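Local coordinates for antisigma-factor antagonist, STAS (Rhodobacter sphaeroides, PDB 3OIZ), which is the STAS domain of a membrane protein that, as a SulP-family member, probably transports sulfate or related anions, at residues Asp45-Val51 with Ala77-Gly83; Arg18-Val22 with Ala37-Glu42. Numbering follows the deposited sequence.

In the fold
From the N terminus the chain runs out along strand 5-11 and back along strand 17-23, which supplies one side of contact 2. After helix 31-36 the loop 37-42 folds back onto this strand, so contact 2 closes first. Strand 46-51 then enters the sheet beside 17-23, and helix 59-74 packs on it before strand 78-82 arrives as an outermost strand; contact 1 closes this second loop. The two contacts thus follow in series, neither enclosing the other, with centres about 9 Å apart. Both reach the same sheet, through neighbouring strands 17-23 and 46-51: Y20 N lies 2.8 Å from V48 O, and Y20 O 2.8 Å from D50 N, probable hydrogen bonds.

Contact 1 of 2, residues Asp45-Val51 with Ala77-Gly83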
ATOM      1  N   ASP A  45      -1.269  -3.907  15.375  1.00 30.58           N
ATOM      2  CA  ASP A  45      -2.575  -3.307  15.698  1.00 31.22           C
ATOM      3  C   ASP A  45      -3.027  -2.358  14.595  1.00 30.05           C
ATOM      4  O   ASP A  45      -4.213  -2.234  14.330  1.00 30.49           O
ATOM      5  CB  ASP A  45      -2.494  -2.562  17.007  1.00 32.83           C
ATOM      6  CG  ASP A  45      -2.326  -3.491  18.197  1.00 36.30           C
ATOM      7  OD1 ASP A  45      -2.651  -4.706  18.120  1.00 39.86           O
ATOM      8  OD2 ASP A  45      -1.851  -2.990  19.211  1.00 40.46           O
ATOM      9  N   ARG A  46      -2.076  -1.677  13.954  1.00 28.67           N
ATOM     10  CA  ARG A  46      -2.415  -0.638  12.961  1.00 28.57           C
ATOM     11  C   ARG A  46      -1.465  -0.703  11.797  1.00 26.99           C
ATOM     12  O   ARG A  46      -0.288  -0.989  11.967  1.00 26.88           O
ATOM     13  CB  ARG A  46      -2.351   0.757  13.584  1.00 29.15           C
ATOM     14  CG  ARG A  46      -3.413   0.986  14.634  1.00 33.55           C
ATOM     15  CD  ARG A  46      -3.267   2.354  15.357  1.00 39.19           C
ATOM     16  NE  ARG A  46      -1.911   2.615  15.856  1.00 42.48           N
ATOM     17  CZ  ARG A  46      -1.404   2.102  16.972  1.00 43.24           C
ATOM     18  NH1 ARG A  46      -2.137   1.289  17.740  1.00 45.52           N
ATOM     19  NH2 ARG A  46      -0.171   2.420  17.335  1.00 44.98           N
ATOM     20  N   VAL A  47      -1.993  -0.425  10.605  1.00 25.94           N
ATOM     21  CA  VAL A  47      -1.182  -0.299   9.422  1.00 24.54           C
ATOM     22  C   VAL A  47      -1.602   0.989   8.742  1.00 24.57           C
ATOM     23  O   VAL A  47      -2.801   1.257   8.584  1.00 24.52           O
ATOM     24  CB  VAL A  47      -1.369  -1.513   8.459  1.00 24.82           C
ATOM     25  CG1 VAL A  47      -0.668  -1.263   7.123  1.00 26.53           C
ATOM     26  CG2 VAL A  47      -0.845  -2.779   9.118  1.00 25.51           C
ATOM     27  N   VAL A  48      -0.624   1.772   8.310  1.00 24.42           N
ATOM     28  CA  VAL A  48      -0.895   2.924   7.452  1.00 24.59           C
ATOM     29  C   VAL A  48      -0.272   2.606   6.098  1.00 23.99           C
ATOM     30  O   VAL A  48       0.893   2.195   6.036  1.00 24.49           O
ATOM     31  CB  VAL A  48      -0.257   4.193   8.033  1.00 25.51           C
ATOM     32  CG1 VAL A  48      -0.456   5.389   7.068  1.00 25.48           C
ATOM     33  CG2 VAL A  48      -0.825   4.464   9.423  1.00 28.61           C
ATOM     34  N   ILE A  49      -1.029   2.809   5.016  1.00 22.87           N
ATOM     35  CA  ILE A  49      -0.432   2.734   3.663  1.00 22.09           C
ATOM     36  C   ILE A  49      -0.471   4.126   3.064  1.00 21.99           C
ATOM     37  O   ILE A  49      -1.550   4.660   2.752  1.00 23.16           O
ATOM     38  CB  ILE A  49      -1.137   1.703   2.769  1.00 22.20           C
ATOM     39  CG1 ILE A  49      -1.170   0.313   3.454  1.00 21.72           C
ATOM     40  CG2 ILE A  49      -0.460   1.616   1.376  1.00 22.88           C
ATOM     41  CD1 ILE A  49      -1.928  -0.701   2.612  1.00 23.02           C
ATOM     42  N   ASP A  50       0.717   4.710   2.907  1.00 21.17           N
ATOM     43  CA  ASP A  50       0.861   6.088   2.486  1.00 21.78           C
ATOM     44  C   ASP A  50       1.142   6.064   0.995  1.00 21.01           C
ATOM     45  O   ASP A  50       2.236   5.663   0.571  1.00 21.37           O
ATOM     46  CB  ASP A  50       1.998   6.773   3.270  1.00 22.56           C
ATOM     47  CG  ASP A  50       2.158   8.253   2.921  1.00 24.84           C
ATOM     48  OD1 ASP A  50       1.889   8.671   1.783  1.00 25.86           O
ATOM     49  OD2 ASP A  50       2.599   9.006   3.809  1.00 30.40           O
ATOM     50  N   VAL A  51       0.167   6.495   0.200  1.00 19.63           N
ATOM     51  CA  VAL A  51       0.352   6.560  -1.260  1.00 18.50           C
ATOM     52  C   VAL A  51       0.467   8.029  -1.779  1.00 19.62           C
ATOM     53  O   VAL A  51       0.345   8.286  -2.984  1.00 20.41           O
ATOM     54  CB  VAL A  51      -0.788   5.789  -2.005  1.00 19.75           C
ATOM     55  CG1 VAL A  51      -0.702   4.297  -1.670  1.00 20.92           C
ATOM     56  CG2 VAL A  51      -2.192   6.380  -1.665  1.00 19.46           C
ATOM     57  N   ALA A  77      -5.626  -5.922  11.808  1.00 31.28           N
ATOM     58  CA  ALA A  77      -5.156  -4.531  11.913  1.00 29.46           C
ATOM     59  C   ALA A  77      -6.243  -3.529  11.577  1.00 29.24           C
ATOM     60  O   ALA A  77      -7.096  -3.774  10.705  1.00 29.78           O
ATOM     61  CB  ALA A  77      -3.947  -4.297  10.976  1.00 28.49           C
ATOM     62  N   GLU A  78      -6.191  -2.383  12.242  1.00 28.37           N
ATOM     63  CA  GLU A  78      -6.919  -1.191  11.792  1.00 28.28           C
ATOM     64  C   GLU A  78      -6.058  -0.573  10.683  1.00 26.65           C
ATOM     65  O   GLU A  78      -4.874  -0.391  10.879  1.00 27.10           O
ATOM     66  CB  GLU A  78      -7.025  -0.217  12.955  1.00 30.57           C
ATOM     67  CG  GLU A  78      -7.435   1.165  12.577  1.00 37.73           C
ATOM     68  CD  GLU A  78      -7.356   2.120  13.759  1.00 46.26           C
ATOM     69  OE1 GLU A  78      -7.470   1.635  14.918  1.00 49.44           O
ATOM     70  OE2 GLU A  78      -7.157   3.345  13.520  1.00 51.68           O
ATOM     71  N   VAL A  79      -6.638  -0.287   9.529  1.00 24.27           N
ATOM     72  CA  VAL A  79      -5.845   0.143   8.384  1.00 23.65           C
ATOM     73  C   VAL A  79      -6.362   1.476   7.889  1.00 24.70           C
ATOM     74  O   VAL A  79      -7.610   1.704   7.779  1.00 24.60           O
ATOM     75  CB  VAL A  79      -5.904  -0.868   7.209  1.00 24.03           C
ATOM     76  CG1 VAL A  79      -5.022  -0.413   6.049  1.00 26.98           C
ATOM     77  CG2 VAL A  79      -5.509  -2.299   7.672  1.00 24.37           C
ATOM     78  N   ARG A  80      -5.419   2.361   7.607  1.00 24.42           N
ATOM     79  CA  ARG A  80      -5.787   3.609   6.954  1.00 26.87           C
ATOM     80  C   ARG A  80      -4.886   3.935   5.782  1.00 25.10           C
ATOM     81  O   ARG A  80      -3.676   3.669   5.831  1.00 24.77           O
ATOM     82  CB  ARG A  80      -5.818   4.766   7.929  1.00 28.58           C
ATOM     83  CG  ARG A  80      -4.545   5.154   8.600  1.00 35.56           C
ATOM     84  CD  ARG A  80      -4.802   6.213   9.696  1.00 44.18           C
ATOM     85  NE  ARG A  80      -3.560   6.701  10.326  1.00 50.28           N
ATOM     86  CZ  ARG A  80      -2.863   7.774   9.919  1.00 53.48           C
ATOM     87  NH1 ARG A  80      -3.277   8.501   8.877  1.00 54.61           N
ATOM     88  NH2 ARG A  80      -1.745   8.130  10.559  1.00 54.96           N
ATOM     89  N   ILE A  81      -5.473   4.559   4.765  1.00 25.08           N
ATOM     90  CA  ILE A  81      -4.718   5.005   3.612  1.00 24.43           C
ATOM     91  C   ILE A  81      -4.475   6.499   3.800  1.00 24.04           C
ATOM     92  O   ILE A  81      -5.387   7.230   4.202  1.00 26.02           O
ATOM     93  CB  ILE A  81      -5.481   4.782   2.283  1.00 23.53           C
ATOM     94  CG1 ILE A  81      -5.673   3.278   2.026  1.00 26.85           C
ATOM     95  CG2 ILE A  81      -4.650   5.357   1.125  1.00 23.34           C
ATOM     96  CD1 ILE A  81      -6.502   2.946   0.704  1.00 29.77           C
ATOM     97  N   VAL A  82      -3.249   6.942   3.535  1.00 24.03           N
ATOM     98  CA  VAL A  82      -2.890   8.373   3.518  1.00 23.87           C
ATOM     99  C   VAL A  82      -2.558   8.734   2.091  1.00 23.36           C
ATOM    100  O   VAL A  82      -1.875   7.971   1.397  1.00 23.25           O
ATOM    101  CB  VAL A  82      -1.641   8.645   4.397  1.00 24.56           C
ATOM    102  CG1 VAL A  82      -1.075  10.057   4.164  1.00 26.72           C
ATOM    103  CG2 VAL A  82      -1.986   8.471   5.879  1.00 27.25           C
ATOM    104  N   GLY A  83      -3.046   9.884   1.611  1.00 22.74           N
ATOM    105  CA  GLY A  83      -2.648  10.320   0.259  1.00 22.20           C
ATOM    106  C   GLY A  83      -3.486   9.773  -0.884  1.00 20.66           C
ATOM    107  O   GLY A  83      -3.069   9.880  -2.028  1.00 20.94           O
TER
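Six backbone hydrogen bonds join segments 45-51 and 77-83 in parallel. E78 N donates to D45 O (2.9 Å) and V47 N to E78 O (2.9 Å); the same alternation continues through R80 N to V47 O (3.0 Å), I49 N to R80 O (2.9 Å), V82 N to I49 O (3.0 Å) and V51 N to V82 O (2.8 Å). V48 shares a face with R80 and V82: its CG1 meets V82 CG2 at 3.6 Å, while CG2 lies over the R80 guanidinium, 3.6 Å from NE. On the other face V47 CG2 touches A77 CB (3.9 Å), and V47, I49 and V79 pack against helix 59-74, which links the two strands in a right-handed beta-alpha-beta crossover. N-cap G83 has positive phi (86°), where a CB would crowd V82 O and V51 C. Backbone bonding fixes the register; sequence puts V47, I49, V79 and I81 on the helix side, charged R46 (paired with E17), E78, R80 and D50 (bonded to S52) opposite.

Contact 2 of 2, residues Arg18-Val22 with Ala37-Glu42; sequences RIYRV and AFDFRE
Y20, F38 and E42 carry this contact between extended strand 18-22 and irregular segment 37-42. The nearest CA pairs across the two segments, Y20-F38 (8.1 Å) and R18-E42 (9.3 Å), leave a gap bridged by side chains. F38 (phi/psi -106/143) and D39 (-101/93) are extended. Y20 (chi1 -78°, chi2 -89°) points toward the loop. The edge of F38 (chi1 -59°, chi2 -86°) meets the face of the Y20 ring in an edge-to-face pair, centroids 4.7 Å apart and planes at 56°. Y20 OH accepts from D39 N (3.0 Å). In this STAS domain the loop, between helix 31-36 and strand 46-51, is thereby fastened to an inner strand of the sheet. D39-E42 form a type I turn, and D39 OD1 accepts from R41 N (3.2 Å), an Asx turn. The turn brings round E42 (chi1 -169°, chi2 175°, chi3 11°) for a two-pronged salt bridge with R18 (chi1 -173°, chi2 170°, chi3 -68°, chi4 -91°): R18 NE to E42 OE1 2.7 Å, R18 NH2 to E42 OE2 2.8 Å. R18 NH1 also bonds S9. One water accepts from Y20 OH (2.7 Å) and donates to D39 O (2.6 Å) and E42 OE1 (2.7 Å).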
ATOM      1  N   ARG A  18       2.802  -0.322  11.678  1.00 24.61           N
ATOM      2  CA  ARG A  18       3.774  -0.203  10.594  1.00 24.48           C
ATOM      3  C   ARG A  18       3.222   0.779   9.576  1.00 23.99           C
ATOM      4  O   ARG A  18       2.051   0.674   9.204  1.00 24.19           O
ATOM      5  CB  ARG A  18       4.029  -1.546   9.911  1.00 25.27           C
ATOM      6  CG  ARG A  18       5.189  -1.430   8.892  1.00 25.21           C
ATOM      7  CD  ARG A  18       5.695  -2.758   8.332  1.00 25.06           C
ATOM      8  NE  ARG A  18       6.366  -3.572   9.349  1.00 26.99           N
ATOM      9  CZ  ARG A  18       7.677  -3.543   9.613  1.00 28.51           C
ATOM     10  NH1 ARG A  18       8.528  -2.715   8.958  1.00 29.20           N
ATOM     11  NH2 ARG A  18       8.147  -4.358  10.540  1.00 29.67           N
ATOM     12  N   ILE A  19       4.040   1.737   9.156  1.00 24.14           N
ATOM     13  CA  ILE A  19       3.651   2.602   8.027  1.00 24.77           C
ATOM     14  C   ILE A  19       4.393   2.175   6.798  1.00 24.13           C
ATOM     15  O   ILE A  19       5.622   2.093   6.818  1.00 25.50           O
ATOM     16  CB  ILE A  19       3.952   4.093   8.317  1.00 26.07           C
ATOM     17  CG1 ILE A  19       3.279   4.493   9.649  1.00 30.72           C
ATOM     18  CG2 ILE A  19       3.554   4.956   7.073  1.00 27.85           C
ATOM     19  CD1 ILE A  19       3.723   5.870  10.216  1.00 35.92           C
ATOM     20  N   TYR A  20       3.648   1.902   5.726  1.00 22.18           N
ATOM     21  CA  TYR A  20       4.241   1.606   4.426  1.00 22.06           C
ATOM     22  C   TYR A  20       4.172   2.867   3.580  1.00 23.04           C
ATOM     23  O   TYR A  20       3.134   3.507   3.520  1.00 24.21           O
ATOM     24  CB  TYR A  20       3.436   0.515   3.765  1.00 21.35           C
ATOM     25  CG  TYR A  20       3.709  -0.886   4.265  1.00 22.41           C
ATOM     26  CD1 TYR A  20       4.715  -1.670   3.685  1.00 22.93           C
ATOM     27  CD2 TYR A  20       2.979  -1.430   5.344  1.00 23.09           C
ATOM     28  CE1 TYR A  20       4.970  -2.984   4.152  1.00 24.52           C
ATOM     29  CE2 TYR A  20       3.230  -2.727   5.799  1.00 22.75           C
ATOM     30  CZ  TYR A  20       4.214  -3.502   5.193  1.00 25.15           C
ATOM     31  OH  TYR A  20       4.482  -4.781   5.640  1.00 26.80           O
ATOM     32  N   ARG A  21       5.260   3.213   2.899  1.00 22.72           N
ATOM     33  CA  ARG A  21       5.309   4.397   2.065  1.00 23.25           C
ATOM     34  C   ARG A  21       5.527   3.921   0.631  1.00 22.90           C
ATOM     35  O   ARG A  21       6.543   3.311   0.320  1.00 23.88           O
ATOM     36  CB  ARG A  21       6.411   5.368   2.537  1.00 24.93           C
ATOM     37  CG  ARG A  21       5.999   6.029   3.890  1.00 27.53           C
ATOM     38  CD  ARG A  21       7.007   7.123   4.349  1.00 33.01           C
ATOM     39  NE  ARG A  21       6.665   7.560   5.707  1.00 36.03           N
ATOM     40  CZ  ARG A  21       7.183   7.036   6.821  1.00 39.34           C
ATOM     41  NH1 ARG A  21       8.087   6.054   6.752  1.00 39.22           N
ATOM     42  NH2 ARG A  21       6.808   7.483   8.015  1.00 42.03           N
ATOM     43  N   VAL A  22       4.554   4.199  -0.227  1.00 22.16           N
ATOM     44  CA  VAL A  22       4.626   3.799  -1.611  1.00 21.67           C
ATOM     45  C   VAL A  22       4.948   5.040  -2.459  1.00 22.47           C
ATOM     46  O   VAL A  22       4.332   6.115  -2.293  1.00 22.62           O
ATOM     47  CB  VAL A  22       3.238   3.243  -2.050  1.00 22.29           C
ATOM     48  CG1 VAL A  22       3.347   2.688  -3.435  1.00 23.02           C
ATOM     49  CG2 VAL A  22       2.695   2.141  -1.080  1.00 22.39           C
ATOM     50  N   ALA A  37       5.139  -6.577  -1.775  1.00 27.95           N
ATOM     51  CA  ALA A  37       5.796  -5.587  -0.908  1.00 28.02           C
ATOM     52  C   ALA A  37       5.347  -5.633   0.562  1.00 28.29           C
ATOM     53  O   ALA A  37       6.048  -5.121   1.450  1.00 29.74           O
ATOM     54  CB  ALA A  37       5.636  -4.196  -1.460  1.00 29.08           C
ATOM     55  N   PHE A  38       4.196  -6.232   0.834  1.00 27.32           N
ATOM     56  CA  PHE A  38       3.599  -6.146   2.183  1.00 27.12           C
ATOM     57  C   PHE A  38       3.741  -7.472   2.954  1.00 28.37           C
ATOM     58  O   PHE A  38       3.623  -8.562   2.386  1.00 29.58           O
ATOM     59  CB  PHE A  38       2.109  -5.758   2.070  1.00 26.50           C
ATOM     60  CG  PHE A  38       1.895  -4.458   1.371  1.00 24.83           C
ATOM     61  CD1 PHE A  38       1.957  -3.262   2.083  1.00 21.93           C
ATOM     62  CD2 PHE A  38       1.617  -4.418   0.004  1.00 27.13           C
ATOM     63  CE1 PHE A  38       1.775  -2.022   1.435  1.00 24.47           C
ATOM     64  CE2 PHE A  38       1.441  -3.188  -0.668  1.00 25.25           C
ATOM     65  CZ  PHE A  38       1.509  -1.987   0.039  1.00 24.45           C
ATOM     66  N   ASP A  39       3.972  -7.379   4.252  1.00 28.01           N
ATOM     67  CA  ASP A  39       3.986  -8.565   5.099  1.00 29.08           C
ATOM     68  C   ASP A  39       2.646  -8.628   5.832  1.00 28.54           C
ATOM     69  O   ASP A  39       2.477  -8.040   6.920  1.00 29.15           O
ATOM     70  CB  ASP A  39       5.120  -8.457   6.117  1.00 29.72           C
ATOM     71  CG  ASP A  39       5.159  -9.640   7.091  1.00 33.40           C
ATOM     72  OD1 ASP A  39       4.337 -10.589   6.936  1.00 34.88           O
ATOM     73  OD2 ASP A  39       6.004  -9.613   8.037  1.00 38.41           O
ATOM     74  N   PHE A  40       1.694  -9.342   5.243  1.00 29.03           N
ATOM     75  CA  PHE A  40       0.338  -9.381   5.770  1.00 29.67           C
ATOM     76  C   PHE A  40       0.247 -10.169   7.078  1.00 30.92           C
ATOM     77  O   PHE A  40      -0.702  -9.984   7.850  1.00 32.90           O
ATOM     78  CB  PHE A  40      -0.624  -9.943   4.709  1.00 29.06           C
ATOM     79  CG  PHE A  40      -0.701  -9.097   3.466  1.00 27.97           C
ATOM     80  CD1 PHE A  40      -1.232  -7.799   3.497  1.00 26.26           C
ATOM     81  CD2 PHE A  40      -0.200  -9.578   2.266  1.00 29.94           C
ATOM     82  CE1 PHE A  40      -1.268  -7.007   2.342  1.00 24.85           C
ATOM     83  CE2 PHE A  40      -0.253  -8.807   1.108  1.00 28.67           C
ATOM     84  CZ  PHE A  40      -0.785  -7.521   1.143  1.00 25.81           C
ATOM     85  N   ARG A  41       1.234 -11.007   7.357  1.00 32.72           N
ATOM     86  CA  ARG A  41       1.130 -11.899   8.525  1.00 34.86           C
ATOM     87  C   ARG A  41       1.693 -11.317   9.810  1.00 34.10           C
ATOM     88  O   ARG A  41       1.521 -11.911  10.872  1.00 34.50           O
ATOM     89  CB  ARG A  41       1.737 -13.280   8.230  1.00 37.45           C
ATOM     90  CG  ARG A  41       1.029 -14.000   7.060  1.00 42.15           C
ATOM     91  CD  ARG A  41       1.301 -15.517   7.000  1.00 51.91           C
ATOM     92  NE  ARG A  41       2.712 -15.932   7.125  1.00 59.72           N
ATOM     93  CZ  ARG A  41       3.771 -15.335   6.561  1.00 62.39           C
ATOM     94  NH1 ARG A  41       3.642 -14.258   5.778  1.00 65.01           N
ATOM     95  NH2 ARG A  41       4.988 -15.825   6.786  1.00 64.39           N
ATOM     96  N   GLU A  42       2.294 -10.123   9.727  1.00 32.68           N
ATOM     97  CA  GLU A  42       2.905  -9.490  10.903  1.00 32.01           C
ATOM     98  C   GLU A  42       1.828  -9.187  11.959  1.00 32.01           C
ATOM     99  O   GLU A  42       0.707  -8.765  11.617  1.00 31.81           O
ATOM    100  CB  GLU A  42       3.622  -8.206  10.476  1.00 30.68           C
ATOM    101  CG  GLU A  42       4.519  -7.622  11.569  1.00 32.20           C
ATOM    102  CD  GLU A  42       5.318  -6.423  11.107  1.00 29.81           C
ATOM    103  OE1 GLU A  42       5.040  -5.889  10.006  1.00 32.20           O
ATOM    104  OE2 GLU A  42       6.252  -6.034  11.845  1.00 31.57           O
TER
HETATM  105  O   HOH W   1       3.437  -5.786   7.877  1.00 27.55           O